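Local structure of flavin-containing monooxygenase (Allium sativum, 6WPU) at residues Leu20-Gly31 against Leu41-Glu52; Tyr320-Pro330 against Gln350-Leu358. The protein probably catalyses the FAD-dependent S-oxygenation of S-allyl-L-cysteine, a step in the sulfur chemistry of garlic. All coordinates share one frame; numbering follows the deposited sequence.

Contact 1 of 2, residues Leu20-Gly31 against Leu41-Glu52; sequences LVTRHVAIIGAG and LRREGHTTTIFE. With FAD (flavin-adenine dinucleotide), chain B; SO4 (sulfate ion), chain C.
Ala30 and Glu52 meet at the ribose of FAD: the amide N of Ala30 donates to Glu52 OE2 at 2.8 Å, nearly along the C-O axis of the carboxylate. The same OE2 also accepts from FAD O3B, while Glu52 OE1 accepts from FAD O2B at 2.7 Å and from the amide of Gly54. Two ribose hydroxyls and two backbone amides thus share one carboxylate, which fixes its rotation. Its chain reaches back to the glycine turn because CG stands anti to the backbone N (chi1 170°) and the chain then bends at chi2.

At the far end, Arg23 N donates in the ring plane to His46 ND1 (3.0 Å), and NE2 probably donates to Ala355 O, so both ring nitrogens are engaged. Thr22 OG1 bonds Gly45 O at 2.8 Å, tilted from the carbonyl plane; Gly45 closes helix 32-43 in a Schellman motif. His24 ND1 and Thr47 OG1 lie 2.8 Å apart and are hydrogen-bonded, with Glu171 holding His24 NE2.

Between these ends, strands 24-28 and 47-52 run parallel, from Thr47 N on Arg23 O to Gly29 N on Phe51 O. With helix 32-43 they form the beta-alpha-beta unit of a Rossmann-type dinucleotide-binding fold, and the sequence from Gly29 fits its GxGxxG glycine motif. Gly29 CA and Gly31 C lie close against FAD O4B and O1P.

On the face carrying Val25, Ile27 and Ile50, Leu41 CD1 comes down from the helix, tip to tip with Ile27 CD1 at 3.6 Å, and also touches Val25 CG1. Ile50 lies alongside Ile27, pointing the same way, its CG1 3.9 Å from Ile27 CD1. On the other face, Ala26 CB sits at the ring edge of Phe51, 4.0 Å from CE2.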
loop_
_atom_site.group_PDB
_atom_site.type_symbol
_atom_site.label_atom_id
_atom_site.label_comp_id
_atom_site.label_asym_id
_atom_site.label_seq_id
_atom_site.Cartn_x
_atom_site.Cartn_y
_atom_site.Cartn_z
ATOM N N LEU A 20 2.254 4.300 33.613
ATOM C CA LEU A 20 1.810 3.697 32.373
ATOM C C LEU A 20 1.174 2.332 32.630
ATOM O O LEU A 20 1.185 1.801 33.742
ATOM C CB LEU A 20 2.979 3.581 31.395
ATOM C CG LEU A 20 3.500 4.900 30.816
ATOM C CD1 LEU A 20 4.213 4.673 29.488
ATOM C CD2 LEU A 20 2.366 5.905 30.660
ATOM N N VAL A 21 0.598 1.772 31.578
ATOM C CA VAL A 21 -0.051 0.472 31.622
ATOM C C VAL A 21 0.532 -0.382 30.505
ATOM O O VAL A 21 0.762 0.108 29.393
ATOM C CB VAL A 21 -1.583 0.619 31.495
ATOM C CG1 VAL A 21 -2.211 -0.631 30.941
ATOM C CG2 VAL A 21 -2.176 0.936 32.850
ATOM N N THR A 22 0.823 -1.643 30.813
ATOM C CA THR A 22 1.346 -2.571 29.825
ATOM C C THR A 22 0.211 -3.487 29.369
ATOM O O THR A 22 -0.548 -4.005 30.193
ATOM C CB THR A 22 2.543 -3.360 30.381
ATOM O OG1 THR A 22 3.005 -4.313 29.407
ATOM C CG2 THR A 22 2.183 -4.087 31.652
ATOM N N ARG A 23 0.054 -3.617 28.052
ATOM C CA ARG A 23 -0.954 -4.468 27.438
ATOM C C ARG A 23 -0.259 -5.549 26.628
ATOM O O ARG A 23 0.896 -5.400 26.215
ATOM C CB ARG A 23 -1.898 -3.670 26.513
ATOM C CG ARG A 23 -2.755 -2.649 27.235
ATOM C CD ARG A 23 -3.504 -3.295 28.383
ATOM N NE ARG A 23 -4.463 -2.376 28.982
ATOM C CZ ARG A 23 -4.970 -2.512 30.206
ATOM N NH1 ARG A 23 -4.602 -3.534 30.972
ATOM N NH2 ARG A 23 -5.837 -1.620 30.666
ATOM N N HIS A 24 -0.975 -6.648 26.410
ATOM C CA HIS A 24 -0.525 -7.728 25.543
ATOM C C HIS A 24 -1.304 -7.640 24.228
ATOM O O HIS A 24 -2.541 -7.739 24.226
ATOM C CB HIS A 24 -0.716 -9.081 26.230
ATOM C CG HIS A 24 -0.156 -10.226 25.454
ATOM N ND1 HIS A 24 1.171 -10.295 25.084
ATOM C CD2 HIS A 24 -0.745 -11.339 24.953
ATOM C CE1 HIS A 24 1.376 -11.404 24.395
ATOM N NE2 HIS A 24 0.232 -12.059 24.308
ATOM N N VAL A 25 -0.584 -7.455 23.121
ATOM C CA VAL A 25 -1.164 -6.991 21.859
ATOM C C VAL A 25 -0.783 -7.924 20.716
ATOM O O VAL A 25 0.392 -8.284 20.559
ATOM C CB VAL A 25 -0.703 -5.561 21.530
ATOM C CG1 VAL A 25 -1.460 -5.024 20.284
ATOM C CG2 VAL A 25 -0.908 -4.659 22.752
ATOM N N ALA A 26 -1.761 -8.280 19.892
ATOM C CA ALA A 26 -1.477 -9.049 18.687
ATOM C C ALA A 26 -1.202 -8.106 17.524
ATOM O O ALA A 26 -1.868 -7.074 17.370
ATOM C CB ALA A 26 -2.634 -9.980 18.332
ATOM N N ILE A 27 -0.215 -8.468 16.709
ATOM C CA ILE A 27 0.081 -7.781 15.460
ATOM C C ILE A 27 -0.150 -8.763 14.324
ATOM O O ILE A 27 0.466 -9.839 14.285
ATOM C CB ILE A 27 1.510 -7.230 15.432
ATOM C CG1 ILE A 27 1.671 -6.208 16.552
ATOM C CG2 ILE A 27 1.819 -6.592 14.066
ATOM C CD1 ILE A 27 3.064 -6.002 16.906
ATOM N N ILE A 28 -1.042 -8.407 13.414
ATOM C CA ILE A 28 -1.387 -9.270 12.294
ATOM C C ILE A 28 -0.654 -8.732 11.077
ATOM O O ILE A 28 -1.071 -7.729 10.491
ATOM C CB ILE A 28 -2.898 -9.333 12.074
ATOM C CG1 ILE A 28 -3.580 -9.797 13.363
ATOM C CG2 ILE A 28 -3.233 -10.280 10.909
ATOM C CD1 ILE A 28 -5.058 -9.785 13.257
ATOM N N GLY A 29 0.445 -9.389 10.718
ATOM C CA GLY A 29 1.243 -9.119 9.526
ATOM C C GLY A 29 2.605 -8.572 9.925
ATOM O O GLY A 29 2.728 -7.805 10.886
ATOM N N ALA A 30 3.646 -8.983 9.199
ATOM C CA ALA A 30 4.996 -8.470 9.423
ATOM C C ALA A 30 5.590 -7.887 8.142
ATOM O O ALA A 30 6.762 -8.109 7.813
ATOM C CB ALA A 30 5.910 -9.552 9.994
ATOM N N GLY A 31 4.776 -7.144 7.382
ATOM C CA GLY A 31 5.301 -6.208 6.410
ATOM C C GLY A 31 5.820 -4.984 7.139
ATOM O O GLY A 31 5.976 -4.980 8.365
ATOM N N LEU A 41 5.126 -0.615 19.851
ATOM C CA LEU A 41 4.498 -1.225 21.015
ATOM C C LEU A 41 5.545 -1.603 22.059
ATOM O O LEU A 41 5.351 -1.358 23.253
ATOM C CB LEU A 41 3.677 -2.452 20.599
ATOM C CG LEU A 41 2.406 -2.152 19.795
ATOM C CD1 LEU A 41 1.817 -3.416 19.149
ATOM C CD2 LEU A 41 1.388 -1.484 20.686
ATOM N N ARG A 42 6.664 -2.196 21.624
ATOM C CA ARG A 42 7.715 -2.565 22.564
ATOM C C ARG A 42 8.292 -1.335 23.255
ATOM O O ARG A 42 8.521 -1.346 24.469
ATOM C CB ARG A 42 8.811 -3.357 21.840
ATOM C CG ARG A 42 9.905 -3.915 22.786
ATOM C CD ARG A 42 11.163 -3.043 22.792
ATOM N NE ARG A 42 11.730 -2.907 21.452
ATOM C CZ ARG A 42 12.486 -1.885 21.062
ATOM N NH1 ARG A 42 12.762 -0.900 21.918
ATOM N NH2 ARG A 42 12.953 -1.837 19.809
ATOM N N ARG A 43 8.520 -0.258 22.500
ATOM C CA ARG A 43 9.103 0.947 23.081
ATOM C C ARG A 43 8.226 1.526 24.176
ATOM O O ARG A 43 8.732 2.174 25.093
ATOM C CB ARG A 43 9.320 2.006 22.009
ATOM C CG ARG A 43 10.470 1.735 21.103
ATOM C CD ARG A 43 10.517 2.757 19.996
ATOM N NE ARG A 43 11.838 2.768 19.399
ATOM C CZ ARG A 43 12.187 3.488 18.346
ATOM N NH1 ARG A 43 11.299 4.263 17.731
ATOM N NH2 ARG A 43 13.434 3.418 17.905
ATOM N N GLU A 44 6.919 1.335 24.080
ATOM C CA GLU A 44 5.984 1.875 25.051
ATOM C C GLU A 44 5.708 0.913 26.210
ATOM O O GLU A 44 4.888 1.233 27.070
ATOM C CB GLU A 44 4.689 2.260 24.321
ATOM C CG GLU A 44 3.712 3.139 25.067
ATOM C CD GLU A 44 4.231 4.536 25.371
ATOM O OE1 GLU A 44 5.290 4.941 24.837
ATOM O OE2 GLU A 44 3.556 5.236 26.148
ATOM N N GLY A 45 6.382 -0.245 26.264
ATOM C CA GLY A 45 6.264 -1.165 27.387
ATOM C C GLY A 45 5.308 -2.329 27.187
ATOM O O GLY A 45 5.158 -3.147 28.100
ATOM N N HIS A 46 4.657 -2.430 26.029
ATOM C CA HIS A 46 3.705 -3.505 25.781
ATOM C C HIS A 46 4.417 -4.788 25.371
ATOM O O HIS A 46 5.526 -4.764 24.843
ATOM C CB HIS A 46 2.718 -3.107 24.680
ATOM C CG HIS A 46 1.999 -1.828 24.964
ATOM N ND1 HIS A 46 1.187 -1.663 26.067
ATOM C CD2 HIS A 46 1.987 -0.647 24.306
ATOM C CE1 HIS A 46 0.699 -0.435 26.072
ATOM N NE2 HIS A 46 1.165 0.202 25.011
ATOM N N THR A 47 3.763 -5.918 25.621
ATOM C CA THR A 47 4.172 -7.196 25.055
ATOM C C THR A 47 3.321 -7.495 23.818
ATOM O O THR A 47 2.205 -6.984 23.661
ATOM C CB THR A 47 4.041 -8.325 26.079
ATOM O OG1 THR A 47 2.672 -8.446 26.476
ATOM C CG2 THR A 47 4.884 -8.038 27.317
ATOM N N THR A 48 3.863 -8.308 22.918
ATOM C CA THR A 48 3.223 -8.520 21.625
ATOM C C THR A 48 3.414 -9.958 21.194
ATOM O O THR A 48 4.364 -10.628 21.602
ATOM C CB THR A 48 3.790 -7.626 20.504
ATOM O OG1 THR A 48 5.169 -7.950 20.292
ATOM C CG2 THR A 48 3.665 -6.142 20.830
ATOM N N THR A 49 2.497 -10.409 20.343
ATOM C CA THR A 49 2.677 -11.596 19.517
ATOM C C THR A 49 2.463 -11.167 18.070
ATOM O O THR A 49 1.417 -10.597 17.736
ATOM C CB THR A 49 1.702 -12.717 19.905
ATOM O OG1 THR A 49 1.896 -13.084 21.282
ATOM C CG2 THR A 49 1.897 -13.939 19.012
ATOM N N ILE A 50 3.452 -11.422 17.222
ATOM C CA ILE A 50 3.407 -11.018 15.822
ATOM C C ILE A 50 3.127 -12.252 14.976
ATOM O O ILE A 50 3.870 -13.240 15.045
ATOM C CB ILE A 50 4.722 -10.354 15.392
ATOM C CG1 ILE A 50 5.156 -9.303 16.428
ATOM C CG2 ILE A 50 4.570 -9.779 13.994
ATOM C CD1 ILE A 50 6.644 -8.990 16.384
ATOM N N PHE A 51 2.073 -12.198 14.168
ATOM C CA PHE A 51 1.707 -13.298 13.288
ATOM C C PHE A 51 2.048 -12.912 11.861
ATOM O O PHE A 51 1.625 -11.851 11.389
ATOM C CB PHE A 51 0.212 -13.631 13.392
ATOM C CG PHE A 51 -0.231 -14.013 14.769
ATOM C CD1 PHE A 51 -0.197 -15.348 15.184
ATOM C CD2 PHE A 51 -0.656 -13.039 15.659
ATOM C CE1 PHE A 51 -0.594 -15.707 16.474
ATOM C CE2 PHE A 51 -1.059 -13.374 16.956
ATOM C CZ PHE A 51 -1.034 -14.721 17.364
ATOM N N GLU A 52 2.812 -13.761 11.177
ATOM C CA GLU A 52 3.128 -13.551 9.765
ATOM C C GLU A 52 2.817 -14.824 8.989
ATOM O O GLU A 52 3.345 -15.900 9.302
ATOM C CB GLU A 52 4.588 -13.146 9.571
ATOM C CG GLU A 52 5.050 -13.146 8.105
ATOM C CD GLU A 52 4.150 -12.321 7.182
ATOM O OE1 GLU A 52 3.689 -12.873 6.151
ATOM O OE2 GLU A 52 3.910 -11.125 7.477
HETATM P PA FAD B . 2.237 -5.422 3.179
HETATM O O1A FAD B . 3.609 -5.113 2.576
HETATM O O2A FAD B . 1.187 -5.997 2.369
HETATM O O5B FAD B . 2.315 -6.427 4.307
HETATM C C5B FAD B . 1.242 -7.099 4.955
HETATM C C4B FAD B . 1.735 -8.399 5.629
HETATM O O4B FAD B . 0.757 -9.056 6.385
HETATM C C3B FAD B . 2.278 -9.398 4.642
HETATM O O3B FAD B . 3.548 -9.824 5.015
HETATM C C2B FAD B . 1.321 -10.535 4.694
HETATM O O2B FAD B . 1.909 -11.761 4.444
HETATM C C1B FAD B . 0.828 -10.428 6.108
HETATM N N9A FAD B . -0.487 -10.990 6.317
HETATM C C8A FAD B . -1.609 -10.736 5.537
HETATM N N7A FAD B . -2.655 -11.423 6.013
HETATM C C5A FAD B . -2.254 -12.179 7.117
HETATM C C6A FAD B . -2.892 -13.067 7.981
HETATM N N6A FAD B . -4.294 -13.379 7.836
HETATM N N1A FAD B . -2.201 -13.628 8.989
HETATM C C2A FAD B . -0.879 -13.376 9.173
HETATM N N3A FAD B . -0.213 -12.525 8.357
HETATM C C4A FAD B . -0.867 -11.917 7.329
HETATM N N1 FAD B . 5.734 2.607 -0.878
HETATM C C2 FAD B . 6.970 3.345 -0.838
HETATM O O2 FAD B . 7.370 3.941 0.307
HETATM N N3 FAD B . 7.705 3.545 -1.985
HETATM C C4 FAD B . 7.311 2.969 -3.174
HETATM O O4 FAD B . 8.022 3.134 -4.317
HETATM C C4X FAD B . 6.187 2.012 -3.213
HETATM N N5 FAD B . 5.948 1.256 -4.353
HETATM C C5X FAD B . 4.908 0.332 -4.349
HETATM C C6 FAD B . 4.657 -0.422 -5.504
HETATM C C7 FAD B . 3.627 -1.356 -5.493
HETATM C C7M FAD B . 3.360 -2.151 -6.742
HETATM C C8 FAD B . 2.848 -1.539 -4.352
HETATM C C8M FAD B . 1.726 -2.528 -4.315
HETATM C C9 FAD B . 3.093 -0.785 -3.199
HETATM C C9A FAD B . 4.120 0.147 -3.197
HETATM N N10 FAD B . 4.383 0.908 -2.006
HETATM C C10 FAD B . 5.426 1.844 -2.001
HETATM C "C1'" FAD B . 3.531 0.748 -0.818
HETATM C "C2'" FAD B . 3.733 -0.448 0.090
HETATM O "O2'" FAD B . 2.529 -1.076 0.253
HETATM C "C3'" FAD B . 4.153 0.127 1.423
HETATM O "O3'" FAD B . 5.438 0.552 1.179
HETATM C "C4'" FAD B . 4.176 -0.854 2.590
HETATM O "O4'" FAD B . 4.859 -1.978 2.173
HETATM C "C5'" FAD B . 2.820 -1.231 3.197
HETATM O "O5'" FAD B . 3.128 -2.373 3.942
HETATM P P FAD B . 2.190 -3.259 4.861
HETATM O O1P FAD B . 2.978 -3.867 6.082
HETATM O O2P FAD B . 0.934 -2.344 5.149
HETATM O O3P FAD B . 1.481 -4.262 3.766
HETATM S S SO4 C . 15.228 1.255 20.441
HETATM O O1 SO4 C . 15.312 -0.131 19.979
HETATM O O2 SO4 C . 15.708 2.160 19.403
HETATM O O3 SO4 C . 13.862 1.590 20.807
HETATM O O4 SO4 C . 16.041 1.387 21.645
HETATM O O HOH W 1 2.006 -7.176 28.945
#

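Contact 2 of 2, residues Tyr320-Pro330 against Gln350-Leu358; sequences YKHVFPPLLAP and QSKWIAAVL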
loop_
_atom_site.group_PDB
_atom_site.type_symbol
_atom_site.label_atom_id
_atom_site.label_comp_id
_atom_site.label_asym_id
_atom_site.label_seq_id
_atom_site.Cartn_x
_atom_site.Cartn_y
_atom_site.Cartn_z
ATOM N N TYR A 320 -11.901 6.035 13.314
ATOM C CA TYR A 320 -11.491 7.343 13.788
ATOM C C TYR A 320 -10.048 7.578 13.363
ATOM O O TYR A 320 -9.175 6.746 13.649
ATOM C CB TYR A 320 -11.655 7.414 15.308
ATOM C CG TYR A 320 -11.128 8.675 15.926
ATOM C CD1 TYR A 320 -11.648 9.930 15.568
ATOM C CD2 TYR A 320 -10.101 8.622 16.860
ATOM C CE1 TYR A 320 -11.157 11.096 16.146
ATOM C CE2 TYR A 320 -9.599 9.775 17.436
ATOM C CZ TYR A 320 -10.130 11.006 17.085
ATOM O OH TYR A 320 -9.619 12.136 17.677
ATOM N N LYS A 321 -9.811 8.678 12.635
ATOM C CA LYS A 321 -8.485 9.009 12.097
ATOM C C LYS A 321 -7.913 7.861 11.260
ATOM O O LYS A 321 -6.696 7.670 11.194
ATOM C CB LYS A 321 -7.514 9.395 13.220
ATOM C CG LYS A 321 -7.998 10.540 14.113
ATOM C CD LYS A 321 -8.371 11.759 13.266
ATOM C CE LYS A 321 -8.632 12.975 14.141
ATOM N NZ LYS A 321 -9.217 14.093 13.367
ATOM N N HIS A 322 -8.796 7.081 10.621
ATOM C CA HIS A 322 -8.433 5.950 9.761
ATOM C C HIS A 322 -7.803 4.792 10.537
ATOM O O HIS A 322 -7.192 3.898 9.929
ATOM C CB HIS A 322 -7.482 6.358 8.614
ATOM C CG HIS A 322 -7.908 7.583 7.856
ATOM N ND1 HIS A 322 -8.852 7.551 6.849
ATOM C CD2 HIS A 322 -7.485 8.869 7.931
ATOM C CE1 HIS A 322 -9.012 8.767 6.355
ATOM N NE2 HIS A 322 -8.191 9.585 6.990
ATOM N N VAL A 323 -7.958 4.764 11.865
ATOM C CA VAL A 323 -7.216 3.828 12.699
ATOM C C VAL A 323 -8.131 3.031 13.625
ATOM O O VAL A 323 -8.052 1.798 13.667
ATOM C CB VAL A 323 -6.131 4.576 13.506
ATOM C CG1 VAL A 323 -5.562 3.691 14.629
ATOM C CG2 VAL A 323 -5.009 5.016 12.586
ATOM N N PHE A 324 -8.986 3.727 14.387
ATOM C CA PHE A 324 -9.714 3.167 15.528
ATOM C C PHE A 324 -11.199 3.014 15.233
ATOM O O PHE A 324 -11.887 4.025 15.040
ATOM C CB PHE A 324 -9.550 4.067 16.758
ATOM C CG PHE A 324 -8.229 3.957 17.447
ATOM C CD1 PHE A 324 -7.863 2.789 18.112
ATOM C CD2 PHE A 324 -7.367 5.043 17.489
ATOM C CE1 PHE A 324 -6.641 2.696 18.787
ATOM C CE2 PHE A 324 -6.147 4.963 18.169
ATOM C CZ PHE A 324 -5.787 3.780 18.821
ATOM N N PRO A 325 -11.755 1.809 15.252
ATOM C CA PRO A 325 -13.222 1.667 15.276
ATOM C C PRO A 325 -13.780 2.241 16.565
ATOM O O PRO A 325 -13.431 1.765 17.656
ATOM C CB PRO A 325 -13.441 0.146 15.208
ATOM C CG PRO A 325 -12.124 -0.434 14.745
ATOM C CD PRO A 325 -11.060 0.515 15.250
ATOM N N PRO A 326 -14.634 3.275 16.486
ATOM C CA PRO A 326 -15.050 3.974 17.715
ATOM C C PRO A 326 -15.618 3.054 18.780
ATOM O O PRO A 326 -15.266 3.201 19.954
ATOM C CB PRO A 326 -16.096 4.974 17.208
ATOM C CG PRO A 326 -15.677 5.251 15.780
ATOM C CD PRO A 326 -15.178 3.918 15.271
ATOM N N LEU A 327 -16.455 2.085 18.401
ATOM C CA LEU A 327 -17.066 1.214 19.397
ATOM C C LEU A 327 -16.086 0.212 19.993
ATOM O O LEU A 327 -16.350 -0.308 21.074
ATOM C CB LEU A 327 -18.254 0.471 18.790
ATOM C CG LEU A 327 -19.451 1.379 18.532
ATOM C CD1 LEU A 327 -20.632 0.598 17.972
ATOM C CD2 LEU A 327 -19.815 2.111 19.820
ATOM N N LEU A 328 -14.968 -0.066 19.326
ATOM C CA LEU A 328 -14.025 -1.084 19.764
ATOM C C LEU A 328 -12.662 -0.506 20.123
ATOM O O LEU A 328 -11.706 -1.267 20.294
ATOM C CB LEU A 328 -13.857 -2.150 18.677
ATOM C CG LEU A 328 -15.111 -2.899 18.230
ATOM C CD1 LEU A 328 -14.810 -3.726 16.987
ATOM C CD2 LEU A 328 -15.600 -3.779 19.359
ATOM N N ALA A 329 -12.546 0.812 20.231
ATOM C CA ALA A 329 -11.265 1.457 20.491
ATOM C C ALA A 329 -10.992 1.483 21.989
ATOM O O ALA A 329 -11.918 1.692 22.776
ATOM C CB ALA A 329 -11.261 2.887 19.954
ATOM N N PRO A 330 -9.729 1.309 22.418
ATOM C CA PRO A 330 -8.546 1.116 21.571
ATOM C C PRO A 330 -8.116 -0.341 21.364
ATOM O O PRO A 330 -7.028 -0.573 20.839
ATOM C CB PRO A 330 -7.465 1.850 22.346
ATOM C CG PRO A 330 -7.836 1.546 23.818
ATOM C CD PRO A 330 -9.359 1.524 23.838
ATOM N N GLN A 350 1.335 6.308 13.218
ATOM C CA GLN A 350 0.102 5.652 13.636
ATOM C C GLN A 350 0.347 4.700 14.798
ATOM O O GLN A 350 -0.419 4.669 15.763
ATOM C CB GLN A 350 -0.522 4.888 12.475
ATOM C CG GLN A 350 -1.178 5.750 11.428
ATOM C CD GLN A 350 -1.890 4.904 10.400
ATOM O OE1 GLN A 350 -1.423 3.820 10.057
ATOM N NE2 GLN A 350 -3.030 5.385 9.909
ATOM N N SER A 351 1.391 3.889 14.706
ATOM C CA SER A 351 1.572 2.880 15.732
ATOM C C SER A 351 2.161 3.499 16.992
ATOM O O SER A 351 1.900 3.017 18.096
ATOM C CB SER A 351 2.439 1.743 15.190
ATOM O OG SER A 351 3.677 2.238 14.721
ATOM N N LYS A 352 2.909 4.595 16.839
ATOM C CA LYS A 352 3.342 5.378 17.988
ATOM C C LYS A 352 2.136 5.928 18.746
ATOM O O LYS A 352 2.098 5.909 19.981
ATOM C CB LYS A 352 4.262 6.507 17.513
ATOM C CG LYS A 352 5.196 7.087 18.560
ATOM C CD LYS A 352 6.058 8.207 17.959
ATOM C CE LYS A 352 7.063 7.682 16.930
ATOM N NZ LYS A 352 8.174 6.909 17.581
ATOM N N TRP A 353 1.128 6.394 18.013
ATOM C CA TRP A 353 -0.104 6.878 18.623
ATOM C C TRP A 353 -0.853 5.745 19.315
ATOM O O TRP A 353 -1.278 5.880 20.476
ATOM C CB TRP A 353 -0.969 7.519 17.540
ATOM C CG TRP A 353 -2.237 8.148 18.006
ATOM C CD1 TRP A 353 -2.417 8.931 19.119
ATOM C CD2 TRP A 353 -3.512 8.060 17.364
ATOM N NE1 TRP A 353 -3.732 9.327 19.211
ATOM C CE2 TRP A 353 -4.424 8.813 18.139
ATOM C CE3 TRP A 353 -3.976 7.411 16.208
ATOM C CZ2 TRP A 353 -5.770 8.941 17.794
ATOM C CZ3 TRP A 353 -5.311 7.545 15.865
ATOM C CH2 TRP A 353 -6.194 8.308 16.657
ATOM N N ILE A 354 -1.015 4.618 18.615
ATOM C CA ILE A 354 -1.728 3.476 19.179
ATOM C C ILE A 354 -1.069 3.028 20.481
ATOM O O ILE A 354 -1.746 2.798 21.488
ATOM C CB ILE A 354 -1.794 2.325 18.165
ATOM C CG1 ILE A 354 -2.683 2.681 16.972
ATOM C CG2 ILE A 354 -2.301 1.033 18.838
ATOM C CD1 ILE A 354 -2.488 1.687 15.819
ATOM N N ALA A 355 0.263 2.896 20.473
ATOM C CA ALA A 355 0.974 2.405 21.651
ATOM C C ALA A 355 0.783 3.338 22.841
ATOM O O ALA A 355 0.554 2.880 23.967
ATOM C CB ALA A 355 2.462 2.240 21.341
ATOM N N ALA A 356 0.844 4.655 22.602
ATOM C CA ALA A 356 0.668 5.619 23.677
ATOM C C ALA A 356 -0.763 5.624 24.202
ATOM O O ALA A 356 -0.982 5.852 25.399
ATOM C CB ALA A 356 1.071 7.009 23.194
ATOM N N VAL A 357 -1.745 5.381 23.334
ATOM C CA VAL A 357 -3.123 5.224 23.797
ATOM C C VAL A 357 -3.251 3.970 24.667
ATOM O O VAL A 357 -3.753 4.025 25.796
ATOM C CB VAL A 357 -4.090 5.186 22.598
ATOM C CG1 VAL A 357 -5.474 4.744 23.045
ATOM C CG2 VAL A 357 -4.157 6.541 21.914
ATOM N N LEU A 358 -2.778 2.824 24.160
ATOM C CA LEU A 358 -2.894 1.569 24.902
ATOM C C LEU A 358 -2.216 1.640 26.265
ATOM O O LEU A 358 -2.685 1.006 27.219
ATOM C CB LEU A 358 -2.305 0.414 24.088
ATOM C CG LEU A 358 -3.183 0.016 22.892
ATOM C CD1 LEU A 358 -2.519 -1.042 22.053
ATOM C CD2 LEU A 358 -4.546 -0.454 23.398
HETATM O O HOH W 2 -4.715 2.893 9.382
#
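A buried aromatic cluster joins the loop between strands 315-317 and 332-334 to the C-terminal half of helix 343-358. At its centre Phe324 and Trp353 form an edge-to-face pair: the Phe324 edge points at one face of the indole six-membered ring, with centroids 4.9 Å apart and planes at 74°. Trp353 CG is anti to the backbone N (chi1 -176°), which carries the indole out from the helix to the loop. There Trp353 CH2, at the indole edge, lies 3.8 Å from Tyr320 CE2, and CZ3 meets Val323 CB. With an alanine in place of Trp353, the Phe324 edge would probably lose the ring face it points at, and a gap is likely to open beside Tyr320 and Val323. Further along the helix, Ile354 CG1 touches both Phe324 CZ and Val323 CG1, and Val357 CG1 packs on Pro330 CB at 3.6 Å; a cis peptide bond precedes Pro330. The Gln350 and Val323 side chains pass in opposite directions, Gln350 NE2 against Val323 CG2; NE2 weakly binds a water that donates to His322 O, while OE1 accepts from Gly336 N. Tyr320 O receives both Val323 N and Phe324 N, the pattern of a classic beta bulge.

Contacts 1 and 2 have centres about 13 Å apart and meet through helix 343-358, which packs beside helix 32-43. The clearest join is His46 NE2 of contact 1 to Ala355 O of contact 2, 2.9 Å and probably a hydrogen bond; Glu44 CG also packs 3.4 Å from that carbonyl O of Ala355. Leu358 serves both, touching Val25 and His46 as well as Pro330. Their relation to FAD differs: 20-31 with 41-52 binds the cofactor directly at the ribose of its adenosine half, whereas in 320-330 with 350-358 the side chain of Gln350 stays about 8 Å from it. The loop of contact 2 leads into strand 332-334, an outer strand of the parallel sheet containing strands 24-28 and 47-52.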